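Local coordinates for protein PpBBE-like 1 D396N (Physcomitrella patens subsp. patens, PDB 6EO5) that oxidises cellobiose with a covalently bound flavin, as the single berberine bridge enzyme homolog of its moss, at residues N41-Y46 against T330-S335; L125-W130 against N301-I306; C142-I147 against V324-N329. One frame throughout, in Å; residues are numbered along the deposited sequence.

Interaction 1 (N41-Y46 against T330-S335); sequences NLRERY and TFKAKS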
loop_
_atom_site.group_PDB
_atom_site.type_symbol
_atom_site.label_atom_id
_atom_site.label_comp_id
_atom_site.label_asym_id
_atom_site.label_seq_id
_atom_site.Cartn_x
_atom_site.Cartn_y
_atom_site.Cartn_z
ATOM N N ASN A 41 -9.230 -4.657 8.073
ATOM C CA ASN A 41 -8.851 -5.314 9.316
ATOM C C ASN A 41 -9.971 -5.084 10.320
ATOM O O ASN A 41 -10.335 -3.937 10.591
ATOM C CB ASN A 41 -7.519 -4.778 9.839
ATOM C CG ASN A 41 -6.837 -5.733 10.809
ATOM O OD1 ASN A 41 -7.443 -6.688 11.309
ATOM N ND2 ASN A 41 -5.561 -5.470 11.087
ATOM N N LEU A 42 -10.543 -6.164 10.841
ATOM C CA LEU A 42 -11.612 -6.057 11.825
ATOM C C LEU A 42 -11.094 -6.134 13.256
ATOM O O LEU A 42 -11.898 -6.242 14.188
ATOM C CB LEU A 42 -12.683 -7.137 11.595
ATOM C CG LEU A 42 -13.441 -7.204 10.257
ATOM C CD1 LEU A 42 -14.357 -8.403 10.247
ATOM C CD2 LEU A 42 -14.234 -5.932 9.918
ATOM N N ARG A 43 -9.774 -6.073 13.459
ATOM C CA ARG A 43 -9.247 -6.256 14.806
ATOM C C ARG A 43 -9.632 -5.096 15.718
ATOM O O ARG A 43 -10.036 -5.314 16.864
ATOM C CB ARG A 43 -7.734 -6.434 14.772
ATOM C CG ARG A 43 -7.096 -6.187 16.137
ATOM C CD ARG A 43 -5.717 -6.749 16.258
ATOM N NE ARG A 43 -4.798 -6.182 15.278
ATOM C CZ ARG A 43 -4.281 -4.961 15.363
ATOM N NH1 ARG A 43 -4.619 -4.175 16.370
ATOM N NH2 ARG A 43 -3.441 -4.528 14.434
ATOM N N GLU A 44 -9.527 -3.862 15.238
ATOM C CA GLU A 44 -9.800 -2.679 16.060
ATOM C C GLU A 44 -11.060 -1.994 15.542
ATOM O O GLU A 44 -10.991 -1.112 14.687
ATOM C CB GLU A 44 -8.628 -1.702 16.038
ATOM C CG GLU A 44 -7.324 -2.259 16.545
ATOM C CD GLU A 44 -7.399 -2.656 17.992
ATOM O OE1 GLU A 44 -8.115 -1.976 18.765
ATOM O OE2 GLU A 44 -6.742 -3.653 18.355
ATOM N N ARG A 45 -12.217 -2.369 16.091
ATOM C CA ARG A 45 -13.489 -1.827 15.608
ATOM C C ARG A 45 -13.763 -0.473 16.260
ATOM O O ARG A 45 -14.648 -0.302 17.097
ATOM C CB ARG A 45 -14.610 -2.815 15.863
ATOM C CG ARG A 45 -14.449 -4.051 15.056
ATOM C CD ARG A 45 -15.252 -5.162 15.651
ATOM N NE ARG A 45 -15.889 -5.933 14.593
ATOM C CZ ARG A 45 -15.521 -7.155 14.227
ATOM N NH1 ARG A 45 -14.506 -7.767 14.845
ATOM N NH2 ARG A 45 -16.177 -7.759 13.240
ATOM N N TYR A 46 -12.977 0.507 15.840
ATOM C CA TYR A 46 -13.144 1.855 16.351
ATOM C C TYR A 46 -14.509 2.398 15.957
ATOM O O TYR A 46 -14.983 2.173 14.840
ATOM C CB TYR A 46 -12.043 2.770 15.814
ATOM C CG TYR A 46 -10.644 2.403 16.257
ATOM C CD1 TYR A 46 -10.265 2.507 17.592
ATOM C CD2 TYR A 46 -9.688 1.991 15.331
ATOM C CE1 TYR A 46 -8.981 2.182 17.987
ATOM C CE2 TYR A 46 -8.406 1.670 15.718
ATOM C CZ TYR A 46 -8.059 1.757 17.047
ATOM O OH TYR A 46 -6.782 1.441 17.430
ATOM N N THR A 330 -8.822 -10.541 10.257
ATOM C CA THR A 330 -8.435 -10.042 11.581
ATOM C C THR A 330 -7.007 -10.475 11.862
ATOM O O THR A 330 -6.732 -11.678 11.938
ATOM C CB THR A 330 -9.363 -10.552 12.686
ATOM O OG1 THR A 330 -10.697 -10.126 12.404
ATOM C CG2 THR A 330 -8.938 -9.990 14.032
ATOM N N PHE A 331 -6.103 -9.508 12.027
ATOM C CA PHE A 331 -4.693 -9.843 11.911
ATOM C C PHE A 331 -3.827 -8.772 12.543
ATOM O O PHE A 331 -4.257 -7.635 12.752
ATOM C CB PHE A 331 -4.290 -10.042 10.434
ATOM C CG PHE A 331 -4.468 -8.809 9.561
ATOM C CD1 PHE A 331 -5.668 -8.568 8.909
ATOM C CD2 PHE A 331 -3.418 -7.919 9.357
ATOM C CE1 PHE A 331 -5.829 -7.445 8.091
ATOM C CE2 PHE A 331 -3.567 -6.790 8.537
ATOM C CZ PHE A 331 -4.774 -6.552 7.912
ATOM N N LYS A 332 -2.592 -9.161 12.841
ATOM C CA LYS A 332 -1.500 -8.237 13.103
ATOM C C LYS A 332 -0.464 -8.408 11.996
ATOM O O LYS A 332 -0.104 -9.538 11.647
ATOM C CB LYS A 332 -0.884 -8.490 14.477
ATOM C CG LYS A 332 0.385 -7.702 14.751
ATOM C CD LYS A 332 0.113 -6.217 14.857
ATOM C CE LYS A 332 1.412 -5.473 15.062
ATOM N NZ LYS A 332 1.220 -4.010 14.965
ATOM N N ALA A 333 -0.011 -7.292 11.426
ATOM C CA ALA A 333 0.992 -7.301 10.368
ATOM C C ALA A 333 2.219 -6.490 10.786
ATOM O O ALA A 333 2.109 -5.480 11.491
ATOM C CB ALA A 333 0.414 -6.750 9.058
ATOM N N LYS A 334 3.396 -6.953 10.361
ATOM C CA LYS A 334 4.646 -6.218 10.527
ATOM C C LYS A 334 5.426 -6.294 9.219
ATOM O O LYS A 334 5.121 -7.108 8.344
ATOM C CB LYS A 334 5.474 -6.778 11.694
ATOM C CG LYS A 334 4.685 -6.891 12.993
ATOM C CD LYS A 334 5.486 -7.462 14.155
ATOM C CE LYS A 334 6.584 -6.530 14.623
ATOM N NZ LYS A 334 6.065 -5.273 15.238
ATOM N N SER A 335 6.433 -5.436 9.062
ATOM C CA SER A 335 7.263 -5.502 7.858
ATOM C C SER A 335 8.704 -5.128 8.198
ATOM O O SER A 335 9.003 -4.622 9.295
ATOM C CB SER A 335 6.719 -4.600 6.739
ATOM O OG SER A 335 7.071 -3.240 6.942
HETATM O O HOH W 1 -2.058 -5.082 11.913
#
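Asn41 lays its side-chain amide flat on the ring of Phe331, the two planes only 3° apart. ND2 sits over the ring centre, 3.4 Å from Phe331 CZ, while CG lies above the CE1 side. The stack depends on both chains: Asn41 holds CG anti to its backbone N (chi1 -159°), and Phe331 places CG between its own N and carbonyl carbon. In this stacked position the amide also grips the Phe331 backbone twice, Phe331 N donating to Asn41 OD1 over 3.2 Å and Asn41 ND2 donating to Phe331 O over 3.0 Å. Each oxygen has a second donor on the opposite face of its carbonyl plane. For OD1 it is Arg43 N, which closes an Asx turn. Phe331 O instead receives Arg43 NE at 3.0 Å in a nearly straight bond (169°) running close to the guanidinium plane. An alanine at Asn41, lacking the amide, would probably leave Phe331 N without this acceptor, open a gap over the ring face and undo the Asx turn. Packing is looser where Leu42, Arg43 and Thr330 are partly exposed. Here Thr330 CG2 rests 3.8 Å from Arg43 CB, and Thr330 OG1 approaches Leu42 CB at 3.7 Å. Beyond them Arg43 NH2 donates a hydrogen bond to a water that also accepts from Ala333 N, and NH1 forms a salt bridge with Glu44 OE2. Arg43 NH2 and Lys332 NZ lie near each other, a like-charge pair probably eased by Glu84, which bridges to both, and by Asp433, which bridges to Lys332. Tyr83 O takes a further bond from Asn41 ND2. The contact thus fastens the loop between helix 31-36 and strand 50-53 to the start of edge strand 331-338, beside strand 391-398, with Lys332 and Lys334 packing against helix 405-420.

Interaction 2 (L125-W130 against N301-I306); sequences LYLALW and NWIQLI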
loop_
_atom_site.group_PDB
_atom_site.type_symbol
_atom_site.label_atom_id
_atom_site.label_comp_id
_atom_site.label_asym_id
_atom_site.label_seq_id
_atom_site.Cartn_x
_atom_site.Cartn_y
_atom_site.Cartn_z
ATOM N N LEU A 125 -9.753 1.527 -11.163
ATOM C CA LEU A 125 -8.787 2.440 -11.759
ATOM C C LEU A 125 -8.018 1.769 -12.899
ATOM O O LEU A 125 -7.730 2.408 -13.921
ATOM C CB LEU A 125 -7.838 2.981 -10.690
ATOM C CG LEU A 125 -6.769 3.958 -11.188
ATOM C CD1 LEU A 125 -7.392 5.114 -11.950
ATOM C CD2 LEU A 125 -5.905 4.473 -10.036
ATOM N N TYR A 126 -7.677 0.483 -12.748
ATOM C CA TYR A 126 -6.984 -0.224 -13.824
ATOM C C TYR A 126 -7.859 -0.313 -15.066
ATOM O O TYR A 126 -7.376 -0.158 -16.193
ATOM C CB TYR A 126 -6.592 -1.635 -13.384
ATOM C CG TYR A 126 -5.362 -1.755 -12.515
ATOM C CD1 TYR A 126 -4.125 -1.281 -12.942
ATOM C CD2 TYR A 126 -5.433 -2.391 -11.274
ATOM C CE1 TYR A 126 -3.002 -1.414 -12.137
ATOM C CE2 TYR A 126 -4.331 -2.533 -10.473
ATOM C CZ TYR A 126 -3.118 -2.042 -10.898
ATOM O OH TYR A 126 -2.027 -2.193 -10.077
ATOM N N LEU A 127 -9.149 -0.599 -14.870
ATOM C CA LEU A 127 -10.085 -0.719 -15.977
ATOM C C LEU A 127 -10.225 0.608 -16.713
ATOM O O LEU A 127 -10.170 0.655 -17.950
ATOM C CB LEU A 127 -11.436 -1.197 -15.445
ATOM C CG LEU A 127 -12.404 -1.775 -16.470
ATOM C CD1 LEU A 127 -11.649 -2.638 -17.475
ATOM C CD2 LEU A 127 -13.472 -2.582 -15.766
ATOM N N ALA A 128 -10.383 1.705 -15.964
ATOM C CA ALA A 128 -10.513 3.017 -16.592
ATOM C C ALA A 128 -9.276 3.367 -17.407
ATOM O O ALA A 128 -9.387 3.882 -18.526
ATOM C CB ALA A 128 -10.777 4.086 -15.536
ATOM N N LEU A 129 -8.086 3.100 -16.861
ATOM C CA LEU A 129 -6.849 3.457 -17.553
ATOM C C LEU A 129 -6.589 2.555 -18.755
ATOM O O LEU A 129 -5.981 2.990 -19.740
ATOM C CB LEU A 129 -5.667 3.402 -16.580
ATOM C CG LEU A 129 -5.536 4.564 -15.588
ATOM C CD1 LEU A 129 -4.507 4.234 -14.509
ATOM C CD2 LEU A 129 -5.147 5.839 -16.313
ATOM N N TRP A 130 -7.029 1.297 -18.689
ATOM C CA TRP A 130 -6.869 0.389 -19.821
ATOM C C TRP A 130 -7.798 0.781 -20.967
ATOM O O TRP A 130 -7.358 0.949 -22.115
ATOM C CB TRP A 130 -7.141 -1.042 -19.359
ATOM C CG TRP A 130 -7.075 -2.062 -20.438
ATOM C CD1 TRP A 130 -8.110 -2.789 -20.933
ATOM C CD2 TRP A 130 -5.903 -2.488 -21.149
ATOM N NE1 TRP A 130 -7.663 -3.640 -21.910
ATOM C CE2 TRP A 130 -6.313 -3.476 -22.066
ATOM C CE3 TRP A 130 -4.552 -2.127 -21.102
ATOM C CZ2 TRP A 130 -5.420 -4.117 -22.931
ATOM C CZ3 TRP A 130 -3.658 -2.763 -21.972
ATOM C CH2 TRP A 130 -4.103 -3.747 -22.877
ATOM N N ASN A 301 -2.692 -9.882 -22.025
ATOM C CA ASN A 301 -2.675 -8.431 -22.103
ATOM C C ASN A 301 -2.747 -7.868 -20.685
ATOM O O ASN A 301 -2.901 -8.610 -19.706
ATOM C CB ASN A 301 -3.799 -7.900 -22.996
ATOM C CG ASN A 301 -5.188 -8.118 -22.419
ATOM O OD1 ASN A 301 -5.431 -7.946 -21.219
ATOM N ND2 ASN A 301 -6.124 -8.475 -23.288
ATOM N N TRP A 302 -2.675 -6.537 -20.571
ATOM C CA TRP A 302 -2.482 -5.932 -19.257
ATOM C C TRP A 302 -3.691 -6.154 -18.345
ATOM O O TRP A 302 -3.534 -6.533 -17.178
ATOM C CB TRP A 302 -2.163 -4.442 -19.394
ATOM C CG TRP A 302 -1.853 -3.816 -18.061
ATOM C CD1 TRP A 302 -2.641 -2.943 -17.346
ATOM C CD2 TRP A 302 -0.694 -4.059 -17.253
ATOM N NE1 TRP A 302 -2.025 -2.611 -16.161
ATOM C CE2 TRP A 302 -0.834 -3.286 -16.075
ATOM C CE3 TRP A 302 0.449 -4.850 -17.414
ATOM C CZ2 TRP A 302 0.133 -3.276 -15.066
ATOM C CZ3 TRP A 302 1.412 -4.835 -16.410
ATOM C CH2 TRP A 302 1.243 -4.056 -15.249
ATOM N N ILE A 303 -4.908 -5.935 -18.856
ATOM C CA ILE A 303 -6.077 -6.055 -17.987
ATOM C C ILE A 303 -6.334 -7.515 -17.619
ATOM O O ILE A 303 -6.948 -7.795 -16.580
ATOM C CB ILE A 303 -7.313 -5.381 -18.626
ATOM C CG1 ILE A 303 -8.275 -4.912 -17.536
ATOM C CG2 ILE A 303 -8.019 -6.295 -19.652
ATOM C CD1 ILE A 303 -7.759 -3.700 -16.767
ATOM N N GLN A 304 -5.850 -8.458 -18.435
ATOM C CA GLN A 304 -5.875 -9.864 -18.044
ATOM C C GLN A 304 -4.879 -10.136 -16.934
ATOM O O GLN A 304 -5.117 -10.995 -16.081
ATOM C CB GLN A 304 -5.557 -10.760 -19.237
ATOM C CG GLN A 304 -6.663 -10.890 -20.242
ATOM C CD GLN A 304 -6.233 -11.722 -21.428
ATOM O OE1 GLN A 304 -5.264 -11.394 -22.114
ATOM N NE2 GLN A 304 -6.934 -12.827 -21.658
ATOM N N LEU A 305 -3.737 -9.445 -16.968
ATOM C CA LEU A 305 -2.716 -9.647 -15.955
ATOM C C LEU A 305 -3.225 -9.207 -14.586
ATOM O O LEU A 305 -3.026 -9.903 -13.581
ATOM C CB LEU A 305 -1.446 -8.884 -16.338
ATOM C CG LEU A 305 -0.469 -8.995 -15.171
ATOM C CD1 LEU A 305 0.406 -10.229 -15.327
ATOM C CD2 LEU A 305 0.333 -7.726 -14.947
ATOM N N ILE A 306 -3.911 -8.060 -14.545
ATOM C CA ILE A 306 -4.564 -7.599 -13.324
ATOM C C ILE A 306 -5.508 -8.664 -12.786
ATOM O O ILE A 306 -5.580 -8.900 -11.577
ATOM C CB ILE A 306 -5.302 -6.278 -13.599
ATOM C CG1 ILE A 306 -4.332 -5.256 -14.178
ATOM C CG2 ILE A 306 -5.933 -5.750 -12.335
ATOM C CD1 ILE A 306 -3.250 -4.867 -13.219
#
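Trp130, Ile303 and Tyr126 bury the most surface here, and Ile303 touches both of the others. Its CB stands over one face of the Trp130 indole, 3.7 Å from the centroid of the five-membered ring, with Ile303 CG2 3.5 Å from Trp130 NE1. Ile303 CD1 fits between the two, 3.6 Å from Tyr126 O and also close to Trp130 CB. Trp130 extends CG anti to its backbone N, and the far end of the indole meets the start of helix 302-308: its CZ3 lies 3.4 Å from Trp302 CB, and its CZ2 nears Asn301 CG. Tyr126 offers a ring face to Ile306, whose CD1 sits 3.5 Å from the ring centroid and only 5° off the normal, a CH-pi contact. The Tyr126 hydroxyl is hydrogen-bonded to Gly140 O. Asn301 also starts its helix with a capping box: Gln304 N donates to Asn301 OD1 at 2.9 Å, and Asn301 N donates back to Gln304 OE1. With short-segment axes 10.3 Å apart at 174°, this is an antiparallel helix pair, in which helix 122-133 of the FAD-binding part meets the helix following strand 294-300 of the seven-stranded sheet, consistent with the two-domain VAO fold.

Interaction 3 (C142-I147 against V324-N329); sequences CPTVGI and VPFTTN. With FAD (flavin-adenine dinucleotide), chain C.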
loop_
_atom_site.group_PDB
_atom_site.type_symbol
_atom_site.label_atom_id
_atom_site.label_comp_id
_atom_site.label_asym_id
_atom_site.label_seq_id
_atom_site.Cartn_x
_atom_site.Cartn_y
_atom_site.Cartn_z
ATOM N N CYS A 142 -4.153 -5.760 -5.046
ATOM C CA CYS A 142 -5.441 -5.929 -4.382
ATOM C C CYS A 142 -6.476 -4.994 -5.007
ATOM O O CYS A 142 -6.342 -3.768 -4.879
ATOM C CB CYS A 142 -5.306 -5.655 -2.897
ATOM S SG CYS A 142 -4.003 -6.638 -2.090
ATOM N N PRO A 143 -7.511 -5.511 -5.682
ATOM C CA PRO A 143 -8.400 -4.623 -6.447
ATOM C C PRO A 143 -9.209 -3.655 -5.599
ATOM O O PRO A 143 -9.568 -2.577 -6.104
ATOM C CB PRO A 143 -9.315 -5.603 -7.194
ATOM C CG PRO A 143 -8.572 -6.875 -7.203
ATOM C CD PRO A 143 -7.819 -6.928 -5.927
ATOM N N THR A 144 -9.513 -3.997 -4.340
ATOM C CA THR A 144 -10.350 -3.145 -3.502
ATOM C C THR A 144 -9.564 -2.079 -2.744
ATOM O O THR A 144 -10.181 -1.295 -2.008
ATOM C CB THR A 144 -11.168 -3.987 -2.509
ATOM O OG1 THR A 144 -10.316 -4.542 -1.507
ATOM C CG2 THR A 144 -11.875 -5.118 -3.226
ATOM N N VAL A 145 -8.238 -2.009 -2.926
ATOM C CA VAL A 145 -7.422 -1.020 -2.227
ATOM C C VAL A 145 -7.681 0.364 -2.800
ATOM O O VAL A 145 -7.831 0.536 -4.018
ATOM C CB VAL A 145 -5.931 -1.387 -2.321
ATOM C CG1 VAL A 145 -5.037 -0.180 -2.022
ATOM C CG2 VAL A 145 -5.613 -2.516 -1.372
ATOM N N GLY A 146 -7.735 1.365 -1.924
ATOM C CA GLY A 146 -7.907 2.729 -2.382
ATOM C C GLY A 146 -6.604 3.291 -2.925
ATOM O O GLY A 146 -5.521 3.011 -2.413
ATOM N N ILE A 147 -6.720 4.093 -3.988
ATOM C CA ILE A 147 -5.529 4.688 -4.585
ATOM C C ILE A 147 -4.865 5.651 -3.614
ATOM O O ILE A 147 -3.648 5.857 -3.668
ATOM C CB ILE A 147 -5.890 5.389 -5.907
ATOM C CG1 ILE A 147 -4.637 5.944 -6.588
ATOM C CG2 ILE A 147 -6.880 6.491 -5.648
ATOM C CD1 ILE A 147 -3.623 4.884 -6.944
ATOM N N VAL A 324 -15.203 -6.228 -7.537
ATOM C CA VAL A 324 -14.465 -7.224 -6.766
ATOM C C VAL A 324 -14.985 -7.187 -5.338
ATOM O O VAL A 324 -15.015 -6.116 -4.715
ATOM C CB VAL A 324 -12.954 -6.984 -6.821
ATOM C CG1 VAL A 324 -12.215 -8.113 -6.105
ATOM C CG2 VAL A 324 -12.495 -6.881 -8.287
ATOM N N PRO A 325 -15.456 -8.312 -4.812
ATOM C CA PRO A 325 -16.035 -8.329 -3.456
ATOM C C PRO A 325 -15.029 -7.873 -2.404
ATOM O O PRO A 325 -13.896 -8.354 -2.363
ATOM C CB PRO A 325 -16.413 -9.801 -3.251
ATOM C CG PRO A 325 -16.480 -10.389 -4.640
ATOM C CD PRO A 325 -15.521 -9.617 -5.493
ATOM N N PHE A 326 -15.454 -6.944 -1.540
ATOM C CA PHE A 326 -14.616 -6.545 -0.411
ATOM C C PHE A 326 -14.610 -7.650 0.639
ATOM O O PHE A 326 -15.664 -8.027 1.161
ATOM C CB PHE A 326 -15.106 -5.235 0.206
ATOM C CG PHE A 326 -14.104 -4.592 1.131
ATOM C CD1 PHE A 326 -13.123 -3.752 0.633
ATOM C CD2 PHE A 326 -14.133 -4.836 2.498
ATOM C CE1 PHE A 326 -12.188 -3.152 1.475
ATOM C CE2 PHE A 326 -13.206 -4.241 3.340
ATOM C CZ PHE A 326 -12.229 -3.397 2.821
ATOM N N THR A 327 -13.429 -8.168 0.954
ATOM C CA THR A 327 -13.275 -9.182 1.987
ATOM C C THR A 327 -12.517 -8.591 3.164
ATOM O O THR A 327 -11.820 -7.581 3.035
ATOM C CB THR A 327 -12.540 -10.411 1.449
ATOM O OG1 THR A 327 -11.224 -10.027 1.041
ATOM C CG2 THR A 327 -13.268 -10.979 0.247
ATOM N N THR A 328 -12.666 -9.229 4.323
ATOM C CA THR A 328 -12.072 -8.748 5.562
ATOM C C THR A 328 -11.261 -9.856 6.224
ATOM O O THR A 328 -11.379 -11.032 5.879
ATOM C CB THR A 328 -13.149 -8.232 6.526
ATOM O OG1 THR A 328 -14.111 -9.263 6.758
ATOM C CG2 THR A 328 -13.855 -7.032 5.935
ATOM N N ASN A 329 -10.432 -9.460 7.186
ATOM C CA ASN A 329 -9.581 -10.368 7.945
ATOM C C ASN A 329 -9.392 -9.761 9.336
ATOM O O ASN A 329 -9.774 -8.614 9.581
ATOM C CB ASN A 329 -8.249 -10.585 7.208
ATOM C CG ASN A 329 -7.414 -11.720 7.793
ATOM O OD1 ASN A 329 -7.918 -12.565 8.537
ATOM N ND2 ASN A 329 -6.128 -11.748 7.441
HETATM P PA FAD C . -7.167 3.638 4.054
HETATM O O1A FAD C . -7.332 2.816 5.323
HETATM O O2A FAD C . -8.468 4.259 3.615
HETATM O O5B FAD C . -6.006 4.754 4.150
HETATM C C5B FAD C . -4.780 4.493 4.800
HETATM C C4B FAD C . -4.199 5.771 5.396
HETATM O O4B FAD C . -4.176 6.798 4.422
HETATM C C3B FAD C . -5.033 6.292 6.553
HETATM O O3B FAD C . -4.175 6.947 7.462
HETATM C C2B FAD C . -5.918 7.316 5.892
HETATM O O2B FAD C . -6.369 8.286 6.804
HETATM C C1B FAD C . -4.996 7.885 4.821
HETATM N N9A FAD C . -5.810 8.435 3.714
HETATM C C8A FAD C . -6.795 7.782 3.012
HETATM N N7A FAD C . -7.317 8.629 2.099
HETATM C C5A FAD C . -6.685 9.817 2.208
HETATM C C6A FAD C . -6.836 11.013 1.533
HETATM N N6A FAD C . -7.747 11.116 0.571
HETATM N N1A FAD C . -6.037 12.087 1.858
HETATM C C2A FAD C . -5.106 11.966 2.863
HETATM N N3A FAD C . -4.959 10.775 3.542
HETATM C C4A FAD C . -5.741 9.715 3.220
HETATM N N1 FAD C . 0.430 -2.394 -0.507
HETATM C C2 FAD C . 1.284 -2.362 -1.616
HETATM O O2 FAD C . 2.189 -1.511 -1.743
HETATM N N3 FAD C . 1.112 -3.301 -2.619
HETATM C C4 FAD C . 0.122 -4.258 -2.525
HETATM O O4 FAD C . -0.016 -5.069 -3.435
HETATM C C4X FAD C . -0.721 -4.292 -1.425
HETATM N N5 FAD C . -1.737 -5.222 -1.362
HETATM C C5X FAD C . -2.761 -5.061 -0.448
HETATM C C6 FAD C . -3.851 -5.924 -0.486
HETATM C C7 FAD C . -4.977 -5.740 0.331
HETATM C C7M FAD C . -6.150 -6.692 0.247
HETATM C C8 FAD C . -4.937 -4.710 1.294
HETATM C C8M FAD C . -6.065 -4.522 2.291
HETATM C C9 FAD C . -3.786 -3.903 1.379
HETATM C C9A FAD C . -2.694 -4.047 0.505
HETATM N N10 FAD C . -1.521 -3.287 0.593
HETATM C C10 FAD C . -0.593 -3.328 -0.429
HETATM C "C1'" FAD C . -1.359 -2.210 1.614
HETATM C "C2'" FAD C . -1.924 -0.907 1.055
HETATM O "O2'" FAD C . -1.047 -0.273 0.152
HETATM C "C3'" FAD C . -2.200 0.030 2.208
HETATM O "O3'" FAD C . -3.117 -0.638 3.042
HETATM C "C4'" FAD C . -2.755 1.353 1.689
HETATM O "O4'" FAD C . -2.350 2.387 2.565
HETATM C "C5'" FAD C . -4.275 1.288 1.554
HETATM O "O5'" FAD C . -4.858 2.524 1.197
HETATM P P FAD C . -6.451 2.709 1.405
HETATM O O1P FAD C . -6.881 4.038 0.829
HETATM O O2P FAD C . -7.266 1.561 0.874
HETATM O O3P FAD C . -6.607 2.562 3.000
HETATM O O HOH W 2 -10.966 -6.419 0.331
#
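Thr144 crosses the Phe326 side chain at about a right angle, its OG1 coming obliquely to the ring, 3.6 Å from Phe326 CD1. One face of that ring carries a water, displaced toward the rim. The same water is hydrogen-bonded to Thr144 OG1 at 2.7 Å and accepts from Thr327 N, so it links the two loops by polar contacts. The flavin is the other flat group. On its rim Cys142 SG is bonded covalently to FAD C6 (1.8 Å), while Val145 CG2 packs over a face of the benzene ring, 3.5 Å from FAD C8. Thr144 OG1 has a further hydrogen bond to His81 NE2. The flavin of this enzyme is bi-covalently attached, and His81 matches the histidine that forms the second link in berberine bridge enzymes, so Thr144 probably helps to orient that anchor from a second shell. Residues 142-145 form a type I beta turn, closed by Val145 N donating to Cys142 O. It delivers Gly146 to the N-cap of helix 147-153, where Gly146 N donates to FAD O2P at 2.8 Å (156°); the helix start would favour the phosphate's negative charge. Between Pro143 and Val324 the contact is apolar. Val324 points CG1 anti to its backbone N (chi1 -175°), which brings CG1 4.0 Å from Pro143 CG, while Val324 CG2 lies 3.6 Å from Pro143 CB. Thr144 CG2, for its part, leans toward the carbonyl oxygens of Val324 and Pro325. Trp310 touches both Pro143 and Cys142, and His81 meets the Phe326 ring with planes at about 70°.

In the fold
Interaction 3 lies between the other two and is the one that binds FAD directly. Its centre is about 15 Å from that of interaction 1 and about 16 Å from that of interaction 2, whereas interactions 1 and 2 are about 29 Å apart, centre to centre, on opposite sides of the chain's middle. Segment 324-329 runs straight into 330-335, and Leu42 N to Asn329 O (2.9 Å, a probable hydrogen bond) joins interactions 1 and 3. Leu125 CD2 against Ile147 CD1, at 3.9 Å, links interactions 2 and 3. Both outer contacts flank the cofactor: the Phe331 side chain comes within about 6 Å of FAD and that of Tyr126 within about 8 Å.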